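Local coordinates for epimerase domain-containing protein (Bacillus cereus HuA2-4, PDB 6ZLK) that interconverts UDP-glucuronic acid and UDP-galacturonic acid by inverting the sugar at C4 with the help of a bound NAD, at residues K120-S125 with V172-F177; T231-I236 with S288-Y293; Y26-I31 with S54-I59. All blocks are in the same frame, centred on the assembly; numbering follows the deposited sequence.

Contacts 1 and 3 belong to the same mixed beta sheet of the NAD-binding domain, with their centres about 20 Å apart. Contact 3 pairs strands toward one end of the sheet, where the side chain of I31 lies about 5 Å from NAD. Contact 1 carries I124, S125 and Y176 to the nicotinamide half of the cofactor, and the side chain of Y176 lies about 5 Å from the bound UDP-glucuronic acid. Contact 2 is centred about 13 Å from contact 1 and touches it: V172 CG2 packs 3.7 Å from I235 O, and K120 CG lies 3.9 Å from I236 CD1. Contacts 2 and 3 are about 25 Å apart, centre to centre, and do not meet.

Contact 1 of 3, residues K120-S125 with V172-F177; sequences KFIHIS and VILRYF. With NAD (nicotinamide-adenine-dinucleotide), chain E.
Y176 lies across the side chain of I124 at the end of a parallel strand pair that leads into the cofactor site. CG stands anti to the Y176 carbonyl carbon (chi1 -67°), which turns the ring back toward strand 120-125. The side chain starts at CB, which packs 3.4 Å from NAD C5N. CD2 faces I124 CG2 and the ribose oxygen O4D of NAD, which touch each other, and CE2 comes to 3.5 Å from I124 CG2. CZ then lies against the other branch, CG1, and OH reaches 3.4 Å from I124 CG1. The hydroxyl is hydrogen-bonded to T225, so the far end of the side chain is tied there while its near end packs on the nicotinamide.

The backbones form a regular parallel ladder in which V172 N, L174 N and Y176 N donate to F121 O, H123 O and S125 O, while H123 N and S125 N donate back to V172 O and L174 O. The link S125 N to L174 O is short, at 2.6 Å. Y176 N approaches S125 O at 3.1 Å from 48° above the carbonyl plane. I122, V172, I124 and L174 share one face of the sheet, where I122 CG2 meets L174 CD1 at 3.9 Å. On the opposite face, E157 of helix 148-167 bonds to S125 OG and makes a salt bridge with R175.

The C-terminal part of these two interior strands of the Rossmann-type sheet forms part of the nicotinamide pocket. K153, which with Y149 makes the Y-x-x-x-K pair of the short-chain dehydrogenase family, bonds to I124 O as well as to NAD. S125 O lies only 3.2 Å from NAD C6N, so its carbonyl dipole would probably suit the positively charged oxidised ring, while the hydrocarbon of I124 and Y176 helps to place that ring and its ribose.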
loop_
_atom_site.group_PDB
_atom_site.type_symbol
_atom_site.label_atom_id
_atom_site.label_comp_id
_atom_site.label_asym_id
_atom_site.label_seq_id
_atom_site.Cartn_x
_atom_site.Cartn_y
_atom_site.Cartn_z
ATOM N N LYS A 120 0.705 -21.792 9.043
ATOM C CA LYS A 120 1.444 -20.525 8.891
ATOM C C LYS A 120 1.280 -20.064 7.464
ATOM O O LYS A 120 1.266 -20.918 6.538
ATOM C CB LYS A 120 2.957 -20.617 9.149
ATOM C CG LYS A 120 3.325 -20.798 10.598
ATOM C CD LYS A 120 4.784 -20.954 10.852
ATOM C CE LYS A 120 5.076 -20.830 12.326
ATOM N NZ LYS A 120 6.305 -21.568 12.674
ATOM N N PHE A 121 1.131 -18.759 7.332
ATOM C CA PHE A 121 1.170 -18.047 6.047
ATOM C C PHE A 121 2.370 -17.147 6.103
ATOM O O PHE A 121 2.341 -16.120 6.802
ATOM C CB PHE A 121 -0.113 -17.267 5.795
ATOM C CG PHE A 121 -0.151 -16.598 4.454
ATOM C CD1 PHE A 121 0.498 -15.411 4.194
ATOM C CD2 PHE A 121 -0.935 -17.132 3.454
ATOM C CE1 PHE A 121 0.433 -14.811 2.939
ATOM C CE2 PHE A 121 -1.061 -16.512 2.229
ATOM C CZ PHE A 121 -0.333 -15.377 1.946
ATOM N N ILE A 122 3.477 -17.590 5.495
ATOM C CA ILE A 122 4.786 -16.940 5.616
ATOM C C ILE A 122 4.966 -16.040 4.403
ATOM O O ILE A 122 5.213 -16.546 3.315
ATOM C CB ILE A 122 5.920 -17.930 5.818
ATOM C CG1 ILE A 122 5.653 -18.864 6.996
ATOM C CG2 ILE A 122 7.234 -17.202 6.003
ATOM C CD1 ILE A 122 6.623 -20.003 7.149
ATOM N N HIS A 123 4.793 -14.760 4.622
ATOM C CA HIS A 123 4.783 -13.711 3.577
ATOM C C HIS A 123 6.152 -13.100 3.459
ATOM O O HIS A 123 6.665 -12.548 4.448
ATOM C CB HIS A 123 3.696 -12.685 3.900
ATOM C CG HIS A 123 3.661 -11.582 2.918
ATOM N ND1 HIS A 123 2.869 -11.658 1.801
ATOM C CD2 HIS A 123 4.296 -10.389 2.874
ATOM C CE1 HIS A 123 3.056 -10.555 1.086
ATOM N NE2 HIS A 123 3.926 -9.747 1.721
ATOM N N ILE A 124 6.756 -13.133 2.290
ATOM C CA ILE A 124 8.093 -12.583 2.089
ATOM C C ILE A 124 7.993 -11.139 1.604
ATOM O O ILE A 124 7.301 -10.866 0.616
ATOM C CB ILE A 124 8.907 -13.469 1.145
ATOM C CG1 ILE A 124 9.556 -14.626 1.928
ATOM C CG2 ILE A 124 9.951 -12.622 0.472
ATOM C CD1 ILE A 124 8.673 -15.384 2.797
ATOM N N SER A 125 8.546 -10.245 2.392
ATOM C CA SER A 125 8.615 -8.811 2.071
ATOM C C SER A 125 10.074 -8.374 1.927
ATOM O O SER A 125 11.005 -9.219 1.793
ATOM C CB SER A 125 7.830 -8.047 3.108
ATOM O OG SER A 125 7.746 -6.686 2.735
ATOM N N VAL A 172 3.038 -14.592 9.099
ATOM C CA VAL A 172 4.386 -14.225 9.554
ATOM C C VAL A 172 4.988 -13.440 8.388
ATOM O O VAL A 172 4.832 -13.912 7.243
ATOM C CB VAL A 172 5.251 -15.473 9.820
ATOM C CG1 VAL A 172 6.639 -15.036 10.212
ATOM C CG2 VAL A 172 4.619 -16.410 10.870
ATOM N N ILE A 173 5.600 -12.319 8.670
ATOM C CA ILE A 173 6.235 -11.505 7.598
ATOM C C ILE A 173 7.745 -11.523 7.752
ATOM O O ILE A 173 8.263 -11.209 8.805
ATOM C CB ILE A 173 5.668 -10.076 7.562
ATOM C CG1 ILE A 173 4.176 -10.042 7.207
ATOM C CG2 ILE A 173 6.525 -9.211 6.648
ATOM C CD1 ILE A 173 3.477 -8.763 7.587
ATOM N N LEU A 174 8.459 -11.928 6.716
ATOM C CA LEU A 174 9.929 -11.886 6.677
ATOM C C LEU A 174 10.325 -10.748 5.739
ATOM O O LEU A 174 9.920 -10.750 4.595
ATOM C CB LEU A 174 10.542 -13.222 6.233
ATOM C CG LEU A 174 10.065 -14.458 6.963
ATOM C CD1 LEU A 174 10.773 -15.714 6.403
ATOM C CD2 LEU A 174 10.334 -14.292 8.455
ATOM N N ARG A 175 11.093 -9.798 6.227
ATOM C CA ARG A 175 11.685 -8.739 5.381
ATOM C C ARG A 175 13.116 -9.112 5.042
ATOM O O ARG A 175 14.041 -8.965 5.881
ATOM C CB ARG A 175 11.670 -7.380 6.093
ATOM C CG ARG A 175 10.269 -6.842 6.257
ATOM C CD ARG A 175 10.297 -5.590 7.107
ATOM N NE ARG A 175 8.966 -5.007 7.125
ATOM C CZ ARG A 175 8.582 -4.034 7.955
ATOM N NH1 ARG A 175 9.409 -3.531 8.836
ATOM N NH2 ARG A 175 7.354 -3.568 7.924
ATOM N N TYR A 176 13.318 -9.579 3.830
ATOM C CA TYR A 176 14.689 -9.827 3.321
ATOM C C TYR A 176 15.427 -8.537 2.970
ATOM O O TYR A 176 14.861 -7.595 2.447
ATOM C CB TYR A 176 14.563 -10.643 2.037
ATOM C CG TYR A 176 14.047 -12.059 2.130
ATOM C CD1 TYR A 176 13.876 -12.772 3.312
ATOM C CD2 TYR A 176 13.658 -12.689 0.958
ATOM C CE1 TYR A 176 13.429 -14.074 3.320
ATOM C CE2 TYR A 176 13.152 -13.976 0.960
ATOM C CZ TYR A 176 13.080 -14.699 2.130
ATOM O OH TYR A 176 12.613 -15.995 2.102
ATOM N N PHE A 177 16.732 -8.553 3.202
ATOM C CA PHE A 177 17.699 -7.525 2.764
ATOM C C PHE A 177 18.629 -8.099 1.691
ATOM O O PHE A 177 19.389 -9.101 1.885
ATOM C CB PHE A 177 18.509 -7.048 3.955
ATOM C CG PHE A 177 17.737 -6.238 4.972
ATOM C CD1 PHE A 177 16.642 -6.739 5.654
ATOM C CD2 PHE A 177 18.110 -4.926 5.181
ATOM C CE1 PHE A 177 15.940 -5.921 6.521
ATOM C CE2 PHE A 177 17.426 -4.109 6.077
ATOM C CZ PHE A 177 16.321 -4.608 6.732
HETATM P PA NAD E . 12.038 -13.658 -8.763
HETATM O O1A NAD E . 11.509 -12.684 -9.744
HETATM O O2A NAD E . 13.265 -14.456 -9.092
HETATM O O5B NAD E . 10.944 -14.645 -8.213
HETATM C C5B NAD E . 9.548 -14.309 -8.072
HETATM C C4B NAD E . 8.719 -15.269 -8.889
HETATM O O4B NAD E . 7.329 -14.909 -8.726
HETATM C C3B NAD E . 9.007 -15.257 -10.380
HETATM O O3B NAD E . 9.644 -16.441 -10.843
HETATM C C2B NAD E . 7.644 -14.936 -11.005
HETATM O O2B NAD E . 7.351 -15.620 -12.210
HETATM C C1B NAD E . 6.672 -15.354 -9.897
HETATM N N9A NAD E . 5.393 -14.666 -9.930
HETATM C C8A NAD E . 5.167 -13.315 -9.934
HETATM N N7A NAD E . 3.900 -12.998 -9.971
HETATM C C5A NAD E . 3.260 -14.231 -10.080
HETATM C C6A NAD E . 1.914 -14.603 -10.207
HETATM N N6A NAD E . 0.891 -13.728 -10.332
HETATM N N1A NAD E . 1.621 -15.925 -10.232
HETATM C C2A NAD E . 2.634 -16.817 -10.147
HETATM N N3A NAD E . 3.953 -16.585 -10.083
HETATM C C4A NAD E . 4.191 -15.277 -10.029
HETATM O O3 NAD E . 12.356 -12.752 -7.476
HETATM P PN NAD E . 13.212 -13.129 -6.133
HETATM O O1N NAD E . 14.429 -12.329 -6.175
HETATM O O2N NAD E . 13.235 -14.573 -6.003
HETATM O O5D NAD E . 12.246 -12.551 -5.027
HETATM C C5D NAD E . 11.408 -13.424 -4.365
HETATM C C4D NAD E . 10.683 -12.639 -3.309
HETATM O O4D NAD E . 11.622 -12.094 -2.366
HETATM C C3D NAD E . 9.850 -11.460 -3.834
HETATM O O3D NAD E . 8.620 -11.373 -3.094
HETATM C C2D NAD E . 10.695 -10.234 -3.493
HETATM O O2D NAD E . 9.901 -9.046 -3.421
HETATM C C1D NAD E . 11.349 -10.740 -2.212
HETATM N N1N NAD E . 12.648 -10.146 -1.939
HETATM C C2N NAD E . 13.730 -10.438 -2.714
HETATM C C3N NAD E . 14.923 -9.868 -2.438
HETATM C C7N NAD E . 16.113 -10.098 -3.303
HETATM O O7N NAD E . 17.142 -9.549 -2.950
HETATM N N7N NAD E . 16.013 -10.926 -4.353
HETATM C C4N NAD E . 15.064 -9.070 -1.288
HETATM C C5N NAD E . 13.924 -8.665 -0.600
HETATM C C6N NAD E . 12.738 -9.257 -0.908
#

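Contact 2 of 3, residues T231-I236 with S288-Y293; sequences TKKNII and STLLQY
An ST turn at T231, where the chain leaves helix 218-230, meets the last turn of helix 285-291 at L290. T231 OG1 stands anti to its own amide nitrogen (chi1 180°) and donates to L290 O at 2.7 Å, nearly in line with the carbonyl bond. The same oxygen accepts from K233 N at 3.1 Å, the bond that closes the turn, and from a water that also donates to Q292 OE1 at 3.2 Å. Q292, with positive phi, is the residue by which the chain departs from the helix.

Beside this polar junction lies an apolar one. The methyl T231 CG2 and I235 CD1 both come to 4.0 Å from L291 CD2. I235 CG2 packs 3.8 Å from L290 CB, the two side chains running antiparallel alongside each other. The kinked aliphatic chain of K233 lies athwart L290, its CD 4.1 Å from L290 CD2. The leucines continue inward onto I240 of strand 239-242, and I235 reaches A228 and V172, so it packs against helix 218-230 and strand 171-180 as well as helix 285-291.

One hydroxyl thus gives a single proton and receives two, an arrangement that fixes its rotation and satisfies a carbonyl at the helix C-terminus, while the leucine and isoleucine contacts add apolar packing to the hydrogen bond that joins loop and helix.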
loop_
_atom_site.group_PDB
_atom_site.type_symbol
_atom_site.label_atom_id
_atom_site.label_comp_id
_atom_site.label_asym_id
_atom_site.label_seq_id
_atom_site.Cartn_x
_atom_site.Cartn_y
_atom_site.Cartn_z
ATOM N N THR A 231 10.623 -23.142 13.819
ATOM C CA THR A 231 10.879 -22.629 15.187
ATOM C C THR A 231 9.800 -23.186 16.124
ATOM O O THR A 231 8.609 -23.315 15.712
ATOM C CB THR A 231 10.888 -21.095 15.225
ATOM O OG1 THR A 231 11.150 -20.727 16.588
ATOM C CG2 THR A 231 9.581 -20.465 14.820
ATOM N N LYS A 232 10.178 -23.361 17.383
ATOM C CA LYS A 232 9.222 -23.732 18.456
ATOM C C LYS A 232 8.526 -22.497 19.031
ATOM O O LYS A 232 7.492 -22.682 19.726
ATOM C CB LYS A 232 9.977 -24.524 19.527
ATOM C CG LYS A 232 10.426 -25.907 19.056
ATOM C CD LYS A 232 9.339 -26.607 18.250
ATOM C CE LYS A 232 9.612 -28.072 17.963
ATOM N NZ LYS A 232 8.629 -28.608 16.994
ATOM N N LYS A 233 9.018 -21.294 18.739
ATOM C CA LYS A 233 8.456 -20.044 19.288
ATOM C C LYS A 233 7.153 -19.726 18.548
ATOM O O LYS A 233 7.036 -20.099 17.380
ATOM C CB LYS A 233 9.480 -18.920 19.196
ATOM C CG LYS A 233 10.702 -19.097 20.082
ATOM C CD LYS A 233 11.005 -17.861 20.902
ATOM C CE LYS A 233 11.914 -18.119 22.081
ATOM N NZ LYS A 233 12.814 -19.270 21.833
ATOM N N ASN A 234 6.185 -19.109 19.222
ATOM C CA ASN A 234 4.971 -18.579 18.565
ATOM C C ASN A 234 5.383 -17.266 17.897
ATOM O O ASN A 234 5.653 -16.294 18.603
ATOM C CB ASN A 234 3.760 -18.415 19.486
ATOM C CG ASN A 234 2.505 -18.210 18.656
ATOM O OD1 ASN A 234 2.485 -17.388 17.756
ATOM N ND2 ASN A 234 1.457 -18.971 18.923
ATOM N N ILE A 235 5.397 -17.245 16.563
ATOM C CA ILE A 235 5.817 -16.070 15.765
ATOM C C ILE A 235 4.662 -15.505 14.936
ATOM O O ILE A 235 4.878 -14.595 14.112
ATOM C CB ILE A 235 7.043 -16.406 14.896
ATOM C CG1 ILE A 235 6.730 -17.459 13.833
ATOM C CG2 ILE A 235 8.199 -16.834 15.776
ATOM C CD1 ILE A 235 7.837 -17.649 12.821
ATOM N N ILE A 236 3.455 -15.960 15.182
ATOM C CA ILE A 236 2.300 -15.503 14.376
ATOM C C ILE A 236 2.106 -14.010 14.631
ATOM O O ILE A 236 2.169 -13.560 15.809
ATOM C CB ILE A 236 1.031 -16.307 14.668
ATOM C CG1 ILE A 236 1.206 -17.814 14.471
ATOM C CG2 ILE A 236 -0.080 -15.723 13.840
ATOM C CD1 ILE A 236 1.859 -18.242 13.187
ATOM N N SER A 288 17.164 -13.464 15.657
ATOM C CA SER A 288 17.975 -14.248 16.618
ATOM C C SER A 288 17.074 -14.828 17.719
ATOM O O SER A 288 17.145 -16.005 18.001
ATOM C CB SER A 288 19.098 -13.393 17.214
ATOM O OG SER A 288 19.761 -14.168 18.198
ATOM N N THR A 289 16.246 -13.996 18.335
ATOM C CA THR A 289 15.340 -14.382 19.436
ATOM C C THR A 289 14.335 -15.425 18.950
ATOM O O THR A 289 14.212 -16.467 19.598
ATOM C CB THR A 289 14.587 -13.196 20.015
ATOM O OG1 THR A 289 15.524 -12.211 20.457
ATOM C CG2 THR A 289 13.668 -13.602 21.146
ATOM N N LEU A 290 13.637 -15.161 17.853
ATOM C CA LEU A 290 12.474 -15.991 17.460
ATOM C C LEU A 290 12.855 -17.191 16.616
ATOM O O LEU A 290 12.103 -18.161 16.724
ATOM C CB LEU A 290 11.464 -15.131 16.731
ATOM C CG LEU A 290 10.895 -13.979 17.532
ATOM C CD1 LEU A 290 9.972 -13.176 16.670
ATOM C CD2 LEU A 290 10.152 -14.453 18.760
ATOM N N LEU A 291 13.953 -17.093 15.848
ATOM C CA LEU A 291 14.293 -18.119 14.834
ATOM C C LEU A 291 15.652 -18.744 15.125
ATOM O O LEU A 291 16.010 -19.645 14.384
ATOM C CB LEU A 291 14.309 -17.531 13.435
ATOM C CG LEU A 291 13.083 -16.727 13.034
ATOM C CD1 LEU A 291 13.287 -16.197 11.636
ATOM C CD2 LEU A 291 11.801 -17.550 13.154
ATOM N N GLN A 292 16.388 -18.280 16.135
ATOM C CA GLN A 292 17.797 -18.673 16.319
ATOM C C GLN A 292 18.558 -18.402 15.018
ATOM O O GLN A 292 19.510 -19.086 14.703
ATOM C CB GLN A 292 17.898 -20.110 16.834
ATOM C CG GLN A 292 17.331 -20.265 18.234
ATOM C CD GLN A 292 17.670 -21.651 18.725
ATOM O OE1 GLN A 292 16.985 -22.621 18.401
ATOM N NE2 GLN A 292 18.783 -21.766 19.436
ATOM N N TYR A 293 18.186 -17.333 14.317
ATOM C CA TYR A 293 18.875 -16.922 13.073
ATOM C C TYR A 293 20.225 -16.323 13.400
ATOM O O TYR A 293 20.370 -15.409 14.221
ATOM C CB TYR A 293 17.996 -15.933 12.313
ATOM C CG TYR A 293 18.620 -15.481 11.021
ATOM C CD1 TYR A 293 18.818 -16.398 10.001
ATOM C CD2 TYR A 293 18.965 -14.155 10.817
ATOM C CE1 TYR A 293 19.439 -16.005 8.833
ATOM C CE2 TYR A 293 19.563 -13.753 9.633
ATOM C CZ TYR A 293 19.728 -14.674 8.628
ATOM O OH TYR A 293 20.284 -14.271 7.445
HETATM O O HOH W 1 14.267 -21.196 17.432
#

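Contact 3 of 3, residues Y26-I31 with S54-I59; sequences YHVVGI and SRFQFI
With chi1 at -66° in H27 and -67° in R55, both side chains leave anti to their carbonyl carbons, and R55 CG comes over one face of the imidazole. The CH-pi contact measures 3.9 Å from CG to the ring centroid. A bend at chi3 (-72°), with chi4 setting the plane, brings NH1 to Y26 O, 2.9 Å away and almost in the guanidinium plane, and leaves that plane nearly perpendicular to the imidazole; NH2 bonds to L21 O beyond the segments.

From here the strands run parallel, V28 N and G30 N donating to R55 O and Q57 O, and Q57 N and I59 N to V28 O and G30 O. Strand 27-31, helix 44-51 and strand 56-59 form a beta-alpha-beta unit of the Rossmann fold, and the first strand leads to D32, whose OD1 bonds to NAD. Where G30 presents no side chain, F56 CE1 comes to 4.0 Å from its N and F58 CD1 to 3.5 Å from its O; both rings also pack on helix 44-51. F56 CD1 further meets V28 CG1 at 3.8 Å. On the other face, I59 CD1 touches V29 CG1 at 3.7 Å, while I59 CG2 packs 4.0 Å from I31 CD1.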
loop_
_atom_site.group_PDB
_atom_site.type_symbol
_atom_site.label_atom_id
_atom_site.label_comp_id
_atom_site.label_asym_id
_atom_site.label_seq_id
_atom_site.Cartn_x
_atom_site.Cartn_y
_atom_site.Cartn_z
ATOM N N TYR A 26 8.583 -33.421 4.147
ATOM C CA TYR A 26 7.945 -32.259 3.499
ATOM C C TYR A 26 7.550 -32.610 2.076
ATOM O O TYR A 26 8.330 -33.200 1.309
ATOM C CB TYR A 26 8.844 -31.027 3.492
ATOM C CG TYR A 26 9.157 -30.482 4.846
ATOM C CD1 TYR A 26 8.403 -30.841 5.956
ATOM C CD2 TYR A 26 10.181 -29.589 5.021
ATOM C CE1 TYR A 26 8.667 -30.272 7.199
ATOM C CE2 TYR A 26 10.472 -29.032 6.258
ATOM C CZ TYR A 26 9.687 -29.364 7.347
ATOM O OH TYR A 26 9.946 -28.820 8.595
ATOM N N HIS A 27 6.367 -32.160 1.710
ATOM C CA HIS A 27 5.883 -32.182 0.321
ATOM C C HIS A 27 5.724 -30.730 -0.107
ATOM O O HIS A 27 5.220 -29.922 0.681
ATOM C CB HIS A 27 4.569 -32.923 0.229
ATOM C CG HIS A 27 4.708 -34.359 0.547
ATOM N ND1 HIS A 27 4.476 -35.339 -0.369
ATOM C CD2 HIS A 27 5.061 -34.976 1.693
ATOM C CE1 HIS A 27 4.654 -36.520 0.239
ATOM N NE2 HIS A 27 5.041 -36.326 1.476
ATOM N N VAL A 28 6.061 -30.434 -1.339
ATOM C CA VAL A 28 6.074 -29.026 -1.794
ATOM C C VAL A 28 5.313 -28.924 -3.102
ATOM O O VAL A 28 5.514 -29.776 -4.021
ATOM C CB VAL A 28 7.507 -28.531 -1.993
ATOM C CG1 VAL A 28 7.541 -27.122 -2.559
ATOM C CG2 VAL A 28 8.273 -28.601 -0.689
ATOM N N VAL A 29 4.465 -27.924 -3.185
ATOM C CA VAL A 29 3.769 -27.508 -4.427
ATOM C C VAL A 29 4.318 -26.127 -4.786
ATOM O O VAL A 29 4.280 -25.233 -3.920
ATOM C CB VAL A 29 2.244 -27.441 -4.262
ATOM C CG1 VAL A 29 1.636 -27.026 -5.583
ATOM C CG2 VAL A 29 1.656 -28.727 -3.765
ATOM N N GLY A 30 4.907 -25.984 -5.955
ATOM C CA GLY A 30 5.419 -24.717 -6.467
ATOM C C GLY A 30 4.479 -24.166 -7.495
ATOM O O GLY A 30 3.950 -24.958 -8.321
ATOM N N ILE A 31 4.183 -22.888 -7.447
ATOM C CA ILE A 31 3.340 -22.263 -8.479
ATOM C C ILE A 31 4.101 -21.075 -9.027
ATOM O O ILE A 31 4.569 -20.224 -8.240
ATOM C CB ILE A 31 1.917 -21.928 -7.981
ATOM C CG1 ILE A 31 1.062 -21.375 -9.129
ATOM C CG2 ILE A 31 1.933 -20.980 -6.778
ATOM C CD1 ILE A 31 -0.422 -21.351 -8.814
ATOM N N SER A 54 9.694 -37.061 -6.011
ATOM C CA SER A 54 8.297 -37.529 -5.916
ATOM C C SER A 54 7.488 -36.627 -4.971
ATOM O O SER A 54 6.261 -36.696 -5.013
ATOM C CB SER A 54 8.256 -38.985 -5.481
ATOM O OG SER A 54 8.799 -39.104 -4.205
ATOM N N ARG A 55 8.129 -35.775 -4.191
ATOM C CA ARG A 55 7.422 -34.941 -3.187
ATOM C C ARG A 55 7.286 -33.505 -3.675
ATOM O O ARG A 55 6.771 -32.667 -2.898
ATOM C CB ARG A 55 8.106 -35.007 -1.838
ATOM C CG ARG A 55 7.992 -36.388 -1.219
ATOM C CD ARG A 55 8.801 -36.497 0.042
ATOM N NE ARG A 55 10.229 -36.537 -0.220
ATOM C CZ ARG A 55 11.126 -35.579 0.028
ATOM N NH1 ARG A 55 10.812 -34.431 0.596
ATOM N NH2 ARG A 55 12.398 -35.772 -0.286
ATOM N N PHE A 56 7.562 -33.257 -4.944
ATOM C CA PHE A 56 7.438 -31.918 -5.567
ATOM C C PHE A 56 6.430 -31.969 -6.709
ATOM O O PHE A 56 6.457 -32.934 -7.547
ATOM C CB PHE A 56 8.801 -31.415 -6.052
ATOM C CG PHE A 56 8.722 -30.023 -6.610
ATOM C CD1 PHE A 56 8.600 -28.950 -5.749
ATOM C CD2 PHE A 56 8.667 -29.769 -7.961
ATOM C CE1 PHE A 56 8.478 -27.656 -6.231
ATOM C CE2 PHE A 56 8.637 -28.456 -8.441
ATOM C CZ PHE A 56 8.515 -27.404 -7.562
ATOM N N GLN A 57 5.539 -30.983 -6.744
ATOM C CA GLN A 57 4.590 -30.779 -7.871
ATOM C C GLN A 57 4.723 -29.338 -8.312
ATOM O O GLN A 57 4.854 -28.440 -7.411
ATOM C CB GLN A 57 3.147 -30.917 -7.390
ATOM C CG GLN A 57 2.076 -30.645 -8.449
ATOM C CD GLN A 57 0.638 -30.654 -7.960
ATOM O OE1 GLN A 57 0.339 -30.892 -6.786
ATOM N NE2 GLN A 57 -0.284 -30.403 -8.882
ATOM N N PHE A 58 4.723 -29.081 -9.599
ATOM C CA PHE A 58 4.776 -27.715 -10.148
ATOM C C PHE A 58 3.495 -27.368 -10.883
ATOM O O PHE A 58 2.954 -28.206 -11.655
ATOM C CB PHE A 58 6.015 -27.568 -11.002
ATOM C CG PHE A 58 6.186 -26.179 -11.522
ATOM C CD1 PHE A 58 6.511 -25.146 -10.653
ATOM C CD2 PHE A 58 6.000 -25.897 -12.862
ATOM C CE1 PHE A 58 6.671 -23.866 -11.128
ATOM C CE2 PHE A 58 6.191 -24.609 -13.332
ATOM C CZ PHE A 58 6.511 -23.594 -12.466
ATOM N N ILE A 59 3.010 -26.136 -10.681
ATOM C CA ILE A 59 1.854 -25.575 -11.417
ATOM C C ILE A 59 2.339 -24.338 -12.143
ATOM O O ILE A 59 2.755 -23.347 -11.503
ATOM C CB ILE A 59 0.698 -25.248 -10.461
ATOM C CG1 ILE A 59 0.235 -26.484 -9.702
ATOM C CG2 ILE A 59 -0.457 -24.574 -11.181
ATOM C CD1 ILE A 59 -0.564 -26.154 -8.482
#